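Ribosomal protein L11 methyltransferase (Lactobacillus delbrueckii subsp. bulgaricus ATCC BAA-365, PDB 3GRZ) probably trimethylates lysine side chains of ribosomal protein L11 with S-adenosyl-L-methionine as methyl donor, the present chain being its C-terminal, cofactor-binding methyltransferase part. Local coordinates at residues 155-160 with 191-196; 140-145 with 173-178; 8-13 with 25-30; 56-61 with 81-86. One frame throughout, in Å; residues are numbered along the deposited sequence. Where two conformers were deposited one is given.

Overall arrangement
Along the chain contact 3 (8-13 with 25-30) closes first, contact 4 (56-61 with 81-86) follows, and contacts 1 and 2 come last with their segments alternating. Contacts 1, 2 and 4 all reach the seven-stranded mixed sheet of the methyltransferase fold. Contact 1 joins strands 153-161 and 188-195 within it, and contact 2 sets helix 135-145 against the start of 177-185, one of the two outermost strands; the centres of contacts 1 and 2 are about 10 Å apart and those of contacts 1 and 4 about 16 Å. Contact 3 belongs to a separate three-stranded sheet, its centre about 33 Å from that of contact 2 across the chain's centre. Contacts 3 and 4 both touch the second subunit, so both contribute to the dimer interface.

Contact 1 (155-160 with 191-196)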
loop_
_atom_site.group_PDB
_atom_site.type_symbol
_atom_site.label_atom_id
_atom_site.label_comp_id
_atom_site.label_asym_id
_atom_site.label_seq_id
_atom_site.Cartn_x
_atom_site.Cartn_y
_atom_site.Cartn_z
ATOM N N VAL B 155 -5.964 11.198 -7.552
ATOM C CA VAL B 155 -4.643 11.772 -7.782
ATOM C C VAL B 155 -3.696 11.143 -6.756
ATOM O O VAL B 155 -4.053 10.987 -5.583
ATOM C CB VAL B 155 -4.646 13.342 -7.715
ATOM C CG1 VAL B 155 -3.262 13.914 -7.853
ATOM C CG2 VAL B 155 -5.486 13.955 -8.853
ATOM N N ILE B 156 -2.515 10.741 -7.208
ATOM C CA ILE B 156 -1.460 10.288 -6.306
ATOM C C ILE B 156 -0.220 11.162 -6.465
ATOM O O ILE B 156 0.341 11.250 -7.562
ATOM C CB ILE B 156 -1.074 8.827 -6.576
ATOM C CG1 ILE B 156 -2.311 7.935 -6.453
ATOM C CG2 ILE B 156 0.054 8.378 -5.624
ATOM C CD1 ILE B 156 -2.173 6.664 -7.202
ATOM N N PHE B 157 0.180 11.820 -5.376
ATOM C CA PHE B 157 1.412 12.600 -5.328
ATOM C C PHE B 157 2.430 11.893 -4.480
ATOM O O PHE B 157 2.096 11.316 -3.448
ATOM C CB PHE B 157 1.207 13.979 -4.687
ATOM C CG PHE B 157 0.505 14.987 -5.568
ATOM C CD1 PHE B 157 0.269 14.730 -6.925
ATOM C CD2 PHE B 157 0.124 16.221 -5.038
ATOM C CE1 PHE B 157 -0.361 15.675 -7.732
ATOM C CE2 PHE B 157 -0.514 17.183 -5.840
ATOM C CZ PHE B 157 -0.768 16.906 -7.178
ATOM N N SER B 158 3.683 11.967 -4.901
ATOM C CA SER B 158 4.793 11.563 -4.060
ATOM C C SER B 158 5.940 12.533 -4.334
ATOM O O SER B 158 5.818 13.407 -5.213
ATOM C CB SER B 158 5.199 10.127 -4.350
ATOM O OG SER B 158 6.061 9.669 -3.329
ATOM N N GLY B 159 7.023 12.406 -3.573
ATOM C CA GLY B 159 8.184 13.284 -3.714
ATOM C C GLY B 159 8.073 14.556 -2.884
ATOM O O GLY B 159 8.839 15.494 -3.089
ATOM N N ILE B 160 7.123 14.582 -1.948
ATOM C CA ILE B 160 6.904 15.752 -1.081
ATOM C C ILE B 160 7.765 15.656 0.164
ATOM O O ILE B 160 7.593 14.735 0.961
ATOM C CB ILE B 160 5.417 15.874 -0.651
ATOM C CG1 ILE B 160 4.521 16.036 -1.870
ATOM C CG2 ILE B 160 5.206 17.065 0.305
ATOM C CD1 ILE B 160 3.074 15.576 -1.653
ATOM N N LEU B 191 0.667 11.179 -1.035
ATOM C CA LEU B 191 -0.753 11.478 -0.811
ATOM C C LEU B 191 -1.669 10.828 -1.829
ATOM O O LEU B 191 -1.393 10.876 -3.031
ATOM C CB LEU B 191 -1.006 12.992 -0.868
ATOM C CG LEU B 191 -0.167 13.939 -0.013
ATOM C CD1 LEU B 191 -0.460 15.379 -0.449
ATOM C CD2 LEU B 191 -0.475 13.745 1.470
ATOM N N ALA B 192 -2.762 10.242 -1.340
ATOM C CA ALA B 192 -3.888 9.847 -2.183
ATOM C C ALA B 192 -4.949 10.940 -2.059
ATOM O O ALA B 192 -5.342 11.308 -0.947
ATOM C CB ALA B 192 -4.447 8.499 -1.762
ATOM N N ILE B 193 -5.391 11.443 -3.207
ATOM C CA ILE B 193 -6.163 12.673 -3.320
ATOM C C ILE B 193 -7.419 12.435 -4.170
ATOM O O ILE B 193 -7.381 11.705 -5.158
ATOM C CB ILE B 193 -5.287 13.806 -3.947
ATOM C CG1 ILE B 193 -4.151 14.210 -2.999
ATOM C CG2 ILE B 193 -6.109 15.051 -4.325
ATOM C CD1 ILE B 193 -2.929 14.781 -3.729
ATOM N N SER B 194 -8.536 13.038 -3.772
ATOM C CA SER B 194 -9.734 13.090 -4.621
ATOM C C SER B 194 -10.402 14.460 -4.491
ATOM O O SER B 194 -9.941 15.292 -3.708
ATOM C CB SER B 194 -10.708 11.958 -4.266
ATOM O OG SER B 194 -11.061 11.985 -2.891
ATOM N N ARG B 195 -11.448 14.712 -5.280
ATOM C CA ARG B 195 -12.219 15.959 -5.164
ATOM C C ARG B 195 -12.928 16.026 -3.816
ATOM O O ARG B 195 -13.410 15.001 -3.317
ATOM C CB ARG B 195 -13.260 16.075 -6.282
ATOM C CG ARG B 195 -12.692 16.132 -7.689
ATOM C CD ARG B 195 -13.749 16.629 -8.660
ATOM N NE ARG B 195 -13.450 16.271 -10.043
ATOM C CZ ARG B 195 -12.865 17.086 -10.916
ATOM N NH1 ARG B 195 -12.504 18.312 -10.549
ATOM N NH2 ARG B 195 -12.640 16.678 -12.159
ATOM N N LYS B 196 -12.992 17.226 -3.238
ATOM C CA LYS B 196 -13.671 17.421 -1.958
ATOM C C LYS B 196 -15.101 16.903 -2.007
ATOM O O LYS B 196 -15.885 17.279 -2.881
ATOM C CB LYS B 196 -13.629 18.880 -1.500
ATOM C CG LYS B 196 -12.595 19.139 -0.423
ATOM C CD LYS B 196 -13.145 20.070 0.642
ATOM C CE LYS B 196 -12.329 19.994 1.922
ATOM N NZ LYS B 196 -13.082 20.557 3.076
#
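Val155, Ile156 and Phe157 pair antiparallel with Ile193, Ala192 and Leu191, the axes of the two short strands approaching to 4.7 Å with their directions 147° apart. Val155 and Ile193 form a hydrogen-bonded pair with two bonds: Val155 N to Ile193 O, and Ile193 N to Val155 O at 2.8 Å. Phe157 and Leu191 make the next such pair, and its bond from Leu191 N to Phe157 O, also 2.8 Å, is the straightest of the four (166° at the hydrogen). Between them lies the non-hydrogen-bonded pair Ile156-Ala192, where Ile156 CA approaches Leu191 O at 3.3 Å in a CA-H...O contact.

Val155, Phe157, Leu191 and Ile193 share one face of the sheet. CB of Val155 meets CB of Ile193 at 3.9 Å, while CD1 of Ile193 reaches over the Phe157 ring, 4.0 Å from its centroid and nearest to the CD2 atom at 3.6 Å, a CH-pi contact. CG1 of Ile193 stands anti to its carbonyl carbon (chi1 -67°), and the extended chi2 carries CD1 on to the ring. CD1 of Ile160 touches CD1 of Leu191 at 3.7 Å.

Leu138, Leu141 and Ile142 of helix 135-145 pack on Phe157; Ile156, on the other face, meets Ile54 of helix 44-57. Strand 188-195 runs antiparallel between 153-161 and 177-185, giving the order 3-2-1-4-5-7-6 of the Rossmann-like (class I) methyltransferase fold. The N-H and C=O groups of Val155, Phe157, Leu191 and Ile193 thus satisfy one another, Ile156 bonds to strand 126-132 and Ala192 to 177-185, and hydrocarbon alone joins the side chains in the buried interior of a sheet covered by helices on both faces.

Contact 2 (140-145 with 173-178); sequences DLIPQL and AENSFQ
The Phe177 ring takes CD1 of Leu145 over one face, 4.2 Å above its plane and displaced toward the rim, while its CZ atom touches CB of Leu145 at 3.8 Å. CG of Phe177 stands anti to the carbonyl carbon (chi1 -74°), on the side facing residues 142-145.

The other flat group, the Asn175 amide, turns one face to the helix: CG2 of Ile142 sits over ND2 (3.5 Å), and CA of Pro143 lies on the same side, 3.6 Å from OD1. No hydrogen bond crosses the contact; the polar partner of ND2 is Ala171 O, one turn back in helix 165-174. Ile142 and Asn175 cross obliquely.

Leu172 and Ile193 also pack on Phe177, and Phe157 and Val155 on Leu145, which extends this apolar cluster down to the sheet. Helix 165-174 ends in a Schellman motif: Ser176, at positive phi, is its C-prime residue, Phe177 N bonds back to Leu172 O, and Ser176 N bonds to Ala173 O at 3.0 Å. The turn leads the chain directly into strand 177-185, the helix-to-strand connection that brings in one of the two outermost strands of this Rossmann-like methyltransferase sheet.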
loop_
_atom_site.group_PDB
_atom_site.type_symbol
_atom_site.label_atom_id
_atom_site.label_comp_id
_atom_site.label_asym_id
_atom_site.label_seq_id
_atom_site.Cartn_x
_atom_site.Cartn_y
_atom_site.Cartn_z
ATOM N N ASP B 140 2.638 23.877 -9.080
ATOM C CA ASP B 140 2.230 24.272 -10.438
ATOM C C ASP B 140 1.255 23.277 -11.078
ATOM O O ASP B 140 0.417 23.661 -11.904
ATOM C CB ASP B 140 3.451 24.473 -11.340
ATOM C CG ASP B 140 4.330 25.636 -10.892
ATOM O OD1 ASP B 140 3.803 26.579 -10.264
ATOM O OD2 ASP B 140 5.549 25.603 -11.173
ATOM N N LEU B 141 1.360 22.002 -10.693
ATOM C CA LEU B 141 0.463 20.964 -11.211
ATOM C C LEU B 141 -0.939 21.068 -10.620
ATOM O O LEU B 141 -1.927 20.811 -11.316
ATOM C CB LEU B 141 1.030 19.552 -10.952
ATOM C CG LEU B 141 0.203 18.361 -11.456
ATOM C CD1 LEU B 141 -0.000 18.387 -12.994
ATOM C CD2 LEU B 141 0.836 17.050 -11.017
ATOM N N ILE B 142 -1.023 21.423 -9.338
ATOM C CA ILE B 142 -2.312 21.437 -8.634
ATOM C C ILE B 142 -3.456 22.157 -9.411
ATOM O O ILE B 142 -4.491 21.528 -9.659
ATOM C CB ILE B 142 -2.175 21.854 -7.126
ATOM C CG1 ILE B 142 -1.525 20.716 -6.313
ATOM C CG2 ILE B 142 -3.537 22.196 -6.534
ATOM C CD1 ILE B 142 -0.907 21.137 -4.980
ATOM N N PRO B 143 -3.252 23.427 -9.866
ATOM C CA PRO B 143 -4.350 24.101 -10.597
ATOM C C PRO B 143 -4.701 23.521 -11.973
ATOM O O PRO B 143 -5.719 23.915 -12.557
ATOM C CB PRO B 143 -3.841 25.543 -10.767
ATOM C CG PRO B 143 -2.689 25.684 -9.850
ATOM C CD PRO B 143 -2.083 24.320 -9.753
ATOM N N GLN B 144 -3.877 22.597 -12.476
ATOM C CA GLN B 144 -4.135 21.929 -13.754
ATOM C C GLN B 144 -4.938 20.642 -13.603
ATOM O O GLN B 144 -5.436 20.118 -14.597
ATOM C CB GLN B 144 -2.829 21.607 -14.497
ATOM C CG GLN B 144 -1.880 22.778 -14.672
ATOM C CD GLN B 144 -0.793 22.518 -15.714
ATOM O OE1 GLN B 144 -0.720 21.442 -16.304
ATOM N NE2 GLN B 144 0.051 23.516 -15.947
ATOM N N LEU B 145 -5.058 20.140 -12.370
ATOM C CA LEU B 145 -5.655 18.818 -12.108
ATOM C C LEU B 145 -7.126 18.730 -12.485
ATOM O O LEU B 145 -7.526 17.792 -13.169
ATOM C CB LEU B 145 -5.489 18.408 -10.643
ATOM C CG LEU B 145 -4.093 18.074 -10.100
ATOM C CD1 LEU B 145 -4.172 17.896 -8.594
ATOM C CD2 LEU B 145 -3.518 16.815 -10.781
ATOM N N ALA B 173 -6.566 22.280 -0.799
ATOM C CA ALA B 173 -7.806 22.815 -0.210
ATOM C C ALA B 173 -8.390 23.936 -1.069
ATOM O O ALA B 173 -9.580 23.921 -1.391
ATOM C CB ALA B 173 -7.548 23.311 1.218
ATOM N N GLU B 174 -7.523 24.869 -1.466
ATOM C CA GLU B 174 -7.875 26.004 -2.326
ATOM C C GLU B 174 -8.421 25.584 -3.678
ATOM O O GLU B 174 -9.218 26.311 -4.272
ATOM C CB GLU B 174 -6.663 26.914 -2.541
ATOM C CG GLU B 174 -6.355 27.828 -1.361
ATOM C CD GLU B 174 -4.942 28.394 -1.383
ATOM O OE1 GLU B 174 -4.217 28.175 -2.381
ATOM O OE2 GLU B 174 -4.556 29.060 -0.391
ATOM N N ASN B 175 -7.991 24.418 -4.163
ATOM C CA ASN B 175 -8.468 23.896 -5.443
ATOM C C ASN B 175 -9.536 22.822 -5.302
ATOM O O ASN B 175 -9.841 22.110 -6.270
ATOM C CB ASN B 175 -7.299 23.406 -6.301
ATOM C CG ASN B 175 -6.494 24.540 -6.873
ATOM O OD1 ASN B 175 -6.740 24.979 -7.992
ATOM N ND2 ASN B 175 -5.536 25.040 -6.100
ATOM N N SER B 176 -10.099 22.751 -4.089
ATOM C CA SER B 176 -11.179 21.818 -3.729
ATOM C C SER B 176 -10.791 20.341 -3.868
ATOM O O SER B 176 -11.520 19.540 -4.466
ATOM C CB SER B 176 -12.478 22.142 -4.491
ATOM O OG SER B 176 -12.842 23.499 -4.311
ATOM N N PHE B 177 -9.638 19.993 -3.301
ATOM C CA PHE B 177 -9.185 18.607 -3.247
ATOM C C PHE B 177 -9.008 18.190 -1.794
ATOM O O PHE B 177 -8.552 18.980 -0.967
ATOM C CB PHE B 177 -7.871 18.430 -4.021
ATOM C CG PHE B 177 -8.045 18.463 -5.511
ATOM C CD1 PHE B 177 -8.527 17.354 -6.188
ATOM C CD2 PHE B 177 -7.742 19.611 -6.238
ATOM C CE1 PHE B 177 -8.702 17.374 -7.569
ATOM C CE2 PHE B 177 -7.921 19.644 -7.618
ATOM C CZ PHE B 177 -8.401 18.524 -8.283
ATOM N N GLN B 178 -9.376 16.953 -1.488
ATOM C CA GLN B 178 -9.142 16.395 -0.170
ATOM C C GLN B 178 -8.070 15.297 -0.223
ATOM O O GLN B 178 -7.812 14.722 -1.285
ATOM C CB GLN B 178 -10.445 15.840 0.406
ATOM C CG GLN B 178 -11.021 14.663 -0.358
ATOM C CD GLN B 178 -12.392 14.257 0.132
ATOM O OE1 GLN B 178 -13.216 15.102 0.487
ATOM N NE2 GLN B 178 -12.654 12.957 0.136
#

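Contact 3 (8-13 with 25-30); sequences LSRHLA and FKDQEI
Arg10 lays its guanidinium flat on the Phe25 ring, the planes 5° apart and the centres 3.8 Å from each other, a stacked cation-pi pair. At the edge of the same group, NH2 donates to Asp27 OD1 at 2.9 Å, close to the guanidinium plane and onto the syn lone pair. This salt bridge has the carboxylate turned 88° to the guanidinium. The opposite face of Arg10 carries His11 NE2, offset toward the rim, so the group is sandwiched; a bend at chi2 (63°) sets its CD off the extended path, over the phenylalanine.

Gln28, extended beyond CG, sends NE2 to Ser9 O at 3.0 Å, nearly along the C=O axis, and its CG rests 3.3 Å from Arg10 O, a buried carbonyl that has no polar partner in the model. A type I turn from Phe25 to Gln28 positions Phe25 and Asp27 around the arginine. Beyond it, the strands run parallel: Glu29 N bonds to His11 O at 3.0 Å, and Ala13 N to Glu29 O at 2.9 Å.

Arg10 NE turns to Leu81 O of the second subunit, and His11 bonds to Glu55 and stacks on His11 there, making this part of the dimer interface. Within the chain, strand 12-16 lies between 6-9 and 29-33 in a three-stranded mixed sheet, and Leu8 and Leu12 pack on Met51 of helix 44-57.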
loop_
_atom_site.group_PDB
_atom_site.type_symbol
_atom_site.label_atom_id
_atom_site.label_comp_id
_atom_site.label_asym_id
_atom_site.label_seq_id
_atom_site.Cartn_x
_atom_site.Cartn_y
_atom_site.Cartn_z
ATOM N N LEU B 8 9.465 -3.702 -3.638
ATOM C CA LEU B 8 8.572 -2.600 -3.284
ATOM C C LEU B 8 7.390 -3.102 -2.457
ATOM O O LEU B 8 7.040 -2.513 -1.434
ATOM C CB LEU B 8 8.079 -1.867 -4.535
ATOM C CG LEU B 8 9.087 -0.980 -5.274
ATOM C CD1 LEU B 8 8.432 -0.397 -6.494
ATOM C CD2 LEU B 8 9.633 0.128 -4.394
ATOM N N SER B 9 6.794 -4.200 -2.914
ATOM C CA SER B 9 5.641 -4.807 -2.262
ATOM C C SER B 9 5.577 -6.288 -2.593
ATOM O O SER B 9 6.455 -6.813 -3.288
ATOM C CB SER B 9 4.351 -4.099 -2.699
ATOM O OG SER B 9 3.996 -4.407 -4.036
ATOM N N ARG B 10 4.533 -6.945 -2.093
ATOM C CA ARG B 10 4.175 -8.307 -2.452
ATOM C C ARG B 10 4.042 -8.517 -3.969
ATOM O O ARG B 10 4.343 -9.600 -4.492
ATOM C CB ARG B 10 2.864 -8.687 -1.727
ATOM C CG ARG B 10 2.152 -9.969 -2.192
ATOM C CD ARG B 10 2.988 -11.221 -1.975
ATOM N NE ARG B 10 2.369 -12.456 -2.468
ATOM C CZ ARG B 10 2.311 -12.820 -3.751
ATOM N NH1 ARG B 10 2.834 -12.055 -4.704
ATOM N NH2 ARG B 10 1.729 -13.962 -4.085
ATOM N N HIS B 11 3.591 -7.485 -4.668
ATOM C CA HIS B 11 3.300 -7.630 -6.083
ATOM C C HIS B 11 4.229 -6.848 -7.008
ATOM O O HIS B 11 4.015 -6.848 -8.212
ATOM C CB HIS B 11 1.838 -7.267 -6.353
ATOM C CG HIS B 11 0.864 -8.210 -5.721
ATOM N ND1 HIS B 11 0.156 -7.891 -4.582
ATOM C CD2 HIS B 11 0.499 -9.472 -6.054
ATOM C CE1 HIS B 11 -0.616 -8.911 -4.250
ATOM N NE2 HIS B 11 -0.426 -9.882 -5.125
ATOM N N LEU B 12 5.249 -6.191 -6.457
ATOM C CA LEU B 12 6.185 -5.433 -7.278
ATOM C C LEU B 12 7.618 -5.439 -6.756
ATOM O O LEU B 12 7.866 -5.098 -5.596
ATOM C CB LEU B 12 5.730 -3.987 -7.386
ATOM C CG LEU B 12 5.630 -3.480 -8.811
ATOM C CD1 LEU B 12 4.154 -3.449 -9.234
ATOM C CD2 LEU B 12 6.267 -2.109 -8.881
ATOM N N ALA B 13 8.552 -5.820 -7.629
ATOM C CA ALA B 13 9.969 -5.632 -7.392
ATOM C C ALA B 13 10.626 -4.972 -8.609
ATOM O O ALA B 13 10.144 -5.094 -9.748
ATOM C CB ALA B 13 10.658 -6.981 -7.029
ATOM N N PHE B 25 7.778 -15.547 -5.107
ATOM C CA PHE B 25 6.376 -15.453 -5.521
ATOM C C PHE B 25 6.309 -15.277 -7.028
ATOM O O PHE B 25 6.744 -14.250 -7.564
ATOM C CB PHE B 25 5.651 -14.279 -4.850
ATOM C CG PHE B 25 5.378 -14.474 -3.376
ATOM C CD1 PHE B 25 4.790 -15.644 -2.902
ATOM C CD2 PHE B 25 5.687 -13.469 -2.470
ATOM C CE1 PHE B 25 4.530 -15.814 -1.544
ATOM C CE2 PHE B 25 5.416 -13.627 -1.099
ATOM C CZ PHE B 25 4.850 -14.793 -0.640
ATOM N N LYS B 26 5.746 -16.278 -7.703
ATOM C CA LYS B 26 5.688 -16.312 -9.163
ATOM C C LYS B 26 4.882 -15.158 -9.773
ATOM O O LYS B 26 5.182 -14.714 -10.881
ATOM C CB LYS B 26 5.164 -17.673 -9.648
ATOM C CG LYS B 26 6.259 -18.666 -10.045
ATOM C CD LYS B 26 7.114 -19.117 -8.863
ATOM C CE LYS B 26 8.564 -19.320 -9.283
ATOM N NZ LYS B 26 9.499 -19.259 -8.119
ATOM N N ASP B 27 3.890 -14.662 -9.034
ATOM C CA ASP B 27 3.055 -13.544 -9.484
ATOM C C ASP B 27 3.501 -12.164 -8.972
ATOM O O ASP B 27 2.793 -11.168 -9.174
ATOM C CB ASP B 27 1.588 -13.793 -9.125
ATOM C CG ASP B 27 1.360 -13.901 -7.626
ATOM O OD1 ASP B 27 2.213 -14.495 -6.923
ATOM O OD2 ASP B 27 0.318 -13.387 -7.154
ATOM N N GLN B 28 4.656 -12.097 -8.309
ATOM C CA GLN B 28 5.264 -10.798 -8.006
ATOM C C GLN B 28 5.826 -10.231 -9.305
ATOM O O GLN B 28 6.718 -10.825 -9.915
ATOM C CB GLN B 28 6.370 -10.904 -6.954
ATOM C CG GLN B 28 6.962 -9.543 -6.572
ATOM C CD GLN B 28 8.130 -9.651 -5.637
ATOM O OE1 GLN B 28 8.967 -10.538 -5.782
ATOM N NE2 GLN B 28 8.213 -8.736 -4.675
ATOM N N GLU B 29 5.276 -9.099 -9.731
ATOM C CA GLU B 29 5.686 -8.450 -10.972
ATOM C C GLU B 29 7.125 -7.921 -10.880
ATOM O O GLU B 29 7.504 -7.248 -9.911
ATOM C CB GLU B 29 4.717 -7.315 -11.304
ATOM C CG GLU B 29 4.793 -6.825 -12.724
ATOM C CD GLU B 29 4.117 -7.760 -13.726
ATOM O OE1 GLU B 29 4.774 -8.107 -14.730
ATOM O OE2 GLU B 29 2.940 -8.139 -13.511
ATOM N N ILE B 30 7.930 -8.247 -11.887
ATOM C CA ILE B 30 9.313 -7.778 -11.929
ATOM C C ILE B 30 9.426 -6.684 -12.977
ATOM O O ILE B 30 9.110 -6.898 -14.156
ATOM C CB ILE B 30 10.306 -8.931 -12.225
ATOM C CG1 ILE B 30 10.169 -10.069 -11.192
ATOM C CG2 ILE B 30 11.743 -8.421 -12.295
ATOM C CD1 ILE B 30 10.219 -9.650 -9.707
#

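Contact 4 (56-61 with 81-86)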
loop_
_atom_site.group_PDB
_atom_site.type_symbol
_atom_site.label_atom_id
_atom_site.label_comp_id
_atom_site.label_asym_id
_atom_site.label_seq_id
_atom_site.Cartn_x
_atom_site.Cartn_y
_atom_site.Cartn_z
ATOM N N ARG B 56 -3.592 0.787 -4.194
ATOM C CA ARG B 56 -4.831 1.098 -3.508
ATOM C C ARG B 56 -5.904 1.528 -4.498
ATOM O O ARG B 56 -7.048 1.069 -4.411
ATOM C CB ARG B 56 -4.580 2.174 -2.450
ATOM C CG ARG B 56 -5.810 2.711 -1.742
ATOM C CD ARG B 56 -5.414 3.875 -0.839
ATOM N NE ARG B 56 -6.560 4.564 -0.268
ATOM C CZ ARG B 56 -7.239 5.532 -0.879
ATOM N NH1 ARG B 56 -8.280 6.098 -0.282
ATOM N NH2 ARG B 56 -6.894 5.924 -2.091
ATOM N N ALA B 57 -5.532 2.401 -5.438
ATOM C CA ALA B 57 -6.500 3.003 -6.362
ATOM C C ALA B 57 -6.987 2.056 -7.460
ATOM O O ALA B 57 -8.117 2.180 -7.911
ATOM C CB ALA B 57 -5.937 4.295 -6.987
ATOM N N MET B 58 -6.145 1.113 -7.894
ATOM C CA MET B 58 -6.464 0.323 -9.090
ATOM C C MET B 58 -7.364 -0.862 -8.784
ATOM O O MET B 58 -6.952 -2.010 -8.914
ATOM C CB MET B 58 -5.188 -0.106 -9.866
ATOM C CG MET B 58 -5.426 -0.455 -11.364
ATOM S SD MET B 58 -5.640 0.939 -12.526
ATOM C CE MET B 58 -3.928 1.490 -12.658
ATOM N N VAL B 59 -8.608 -0.574 -8.404
ATOM C CA VAL B 59 -9.622 -1.619 -8.153
ATOM C C VAL B 59 -10.342 -2.069 -9.431
ATOM O O VAL B 59 -10.976 -3.134 -9.454
ATOM C CB VAL B 59 -10.678 -1.156 -7.097
ATOM C CG1 VAL B 59 -9.994 -0.864 -5.759
ATOM C CG2 VAL B 59 -11.454 0.096 -7.613
ATOM N N LYS B 60 -10.232 -1.253 -10.481
ATOM C CA LYS B 60 -10.729 -1.571 -11.820
ATOM C C LYS B 60 -9.765 -0.865 -12.803
ATOM O O LYS B 60 -8.987 -0.012 -12.358
ATOM C CB LYS B 60 -12.168 -1.062 -11.982
ATOM C CG LYS B 60 -12.292 0.458 -11.975
ATOM C CD LYS B 60 -13.745 0.908 -12.115
ATOM C CE LYS B 60 -13.826 2.410 -12.200
ATOM N NZ LYS B 60 -15.237 2.878 -12.339
ATOM N N PRO B 61 -9.797 -1.216 -14.118
ATOM C CA PRO B 61 -8.987 -0.458 -15.097
ATOM C C PRO B 61 -9.319 1.023 -15.098
ATOM O O PRO B 61 -10.472 1.409 -15.285
ATOM C CB PRO B 61 -9.365 -1.102 -16.439
ATOM C CG PRO B 61 -9.697 -2.488 -16.073
ATOM C CD PRO B 61 -10.492 -2.331 -14.786
ATOM N N LEU B 81 -0.433 -3.261 -13.645
ATOM C CA LEU B 81 -1.534 -3.368 -12.681
ATOM C C LEU B 81 -2.920 -3.250 -13.307
ATOM O O LEU B 81 -3.922 -3.240 -12.595
ATOM C CB LEU B 81 -1.368 -2.356 -11.542
ATOM C CG LEU B 81 -0.224 -2.685 -10.576
ATOM C CD1 LEU B 81 -0.002 -1.554 -9.596
ATOM C CD2 LEU B 81 -0.448 -3.995 -9.836
ATOM N N GLY B 82 -2.974 -3.144 -14.634
ATOM C CA GLY B 82 -4.224 -3.254 -15.364
ATOM C C GLY B 82 -4.867 -1.942 -15.755
ATOM O O GLY B 82 -6.083 -1.889 -15.888
ATOM N N ALA B 83 -4.075 -0.883 -15.949
ATOM C CA ALA B 83 -4.640 0.395 -16.391
ATOM C C ALA B 83 -5.381 0.258 -17.719
ATOM O O ALA B 83 -4.995 -0.565 -18.562
ATOM C CB ALA B 83 -3.573 1.444 -16.510
ATOM N N LYS B 84 -6.441 1.062 -17.883
ATOM C CA LYS B 84 -7.208 1.123 -19.131
ATOM C C LYS B 84 -6.397 1.818 -20.232
ATOM O O LYS B 84 -6.582 1.558 -21.420
ATOM C CB LYS B 84 -8.540 1.853 -18.905
ATOM C CG LYS B 84 -9.586 1.626 -19.994
ATOM C CD LYS B 84 -10.791 2.555 -19.849
ATOM C CE LYS B 84 -11.746 2.091 -18.758
ATOM N NZ LYS B 84 -12.912 3.007 -18.591
ATOM N N SER B 85 -5.508 2.718 -19.828
ATOM C CA SER B 85 -4.603 3.394 -20.742
ATOM C C SER B 85 -3.589 4.132 -19.896
ATOM O O SER B 85 -3.853 4.433 -18.729
ATOM C CB SER B 85 -5.342 4.374 -21.657
ATOM O OG SER B 85 -5.883 5.445 -20.911
ATOM N N VAL B 86 -2.421 4.403 -20.474
ATOM C CA VAL B 86 -1.360 5.146 -19.784
ATOM C C VAL B 86 -0.743 6.186 -20.711
ATOM O O VAL B 86 -0.275 5.859 -21.808
ATOM C CB VAL B 86 -0.223 4.231 -19.215
ATOM C CG1 VAL B 86 0.741 5.051 -18.370
ATOM C CG2 VAL B 86 -0.778 3.090 -18.367
HETATM O O HOH W 1 -12.316 3.761 -15.854
#
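In one of two conformers of Lys84, NZ donates to a water at 2.9 Å, and that water in turn donates to Pro61 O at 3.0 Å, a bridge between two helix-to-strand connections of the Rossmann-like methyltransferase fold. No direct hydrogen bond joins the segments. Residues 56-61 leave helix 44-57 on the way to strand 63-67. Residues 81-86 lead from helix 73-80 into strand 85-90, the parallel neighbour of 63-67 in the sheet. Gly82 ends its helix in a Schellman motif at positive phi (99°), a backbone shape suited to glycine.

Met58, the centre of an inverse gamma turn, reaches across to Leu81 and Ala83. Its CG stands anti to the backbone N (chi1 -158°) and lies 3.4 Å from Leu81 O. Bends at chi2 and chi3 then fold the chain toward Ala83, whose CB is 3.9 Å from the Met58 CE methyl. Val64 of strand 63-67 packs on both Met58 and Ala83.

Phe25 of the second subunit packs on Met58 and Pro61, so this contact helps to form the dimer interface. Pro61 packs against Gly82 and Lys84. Its CB touches CB of Lys84 at 3.9 Å, and its CA approaches Gly82 O at 3.3 Å in a CA-H...O contact with an angle of 130° at the hydrogen.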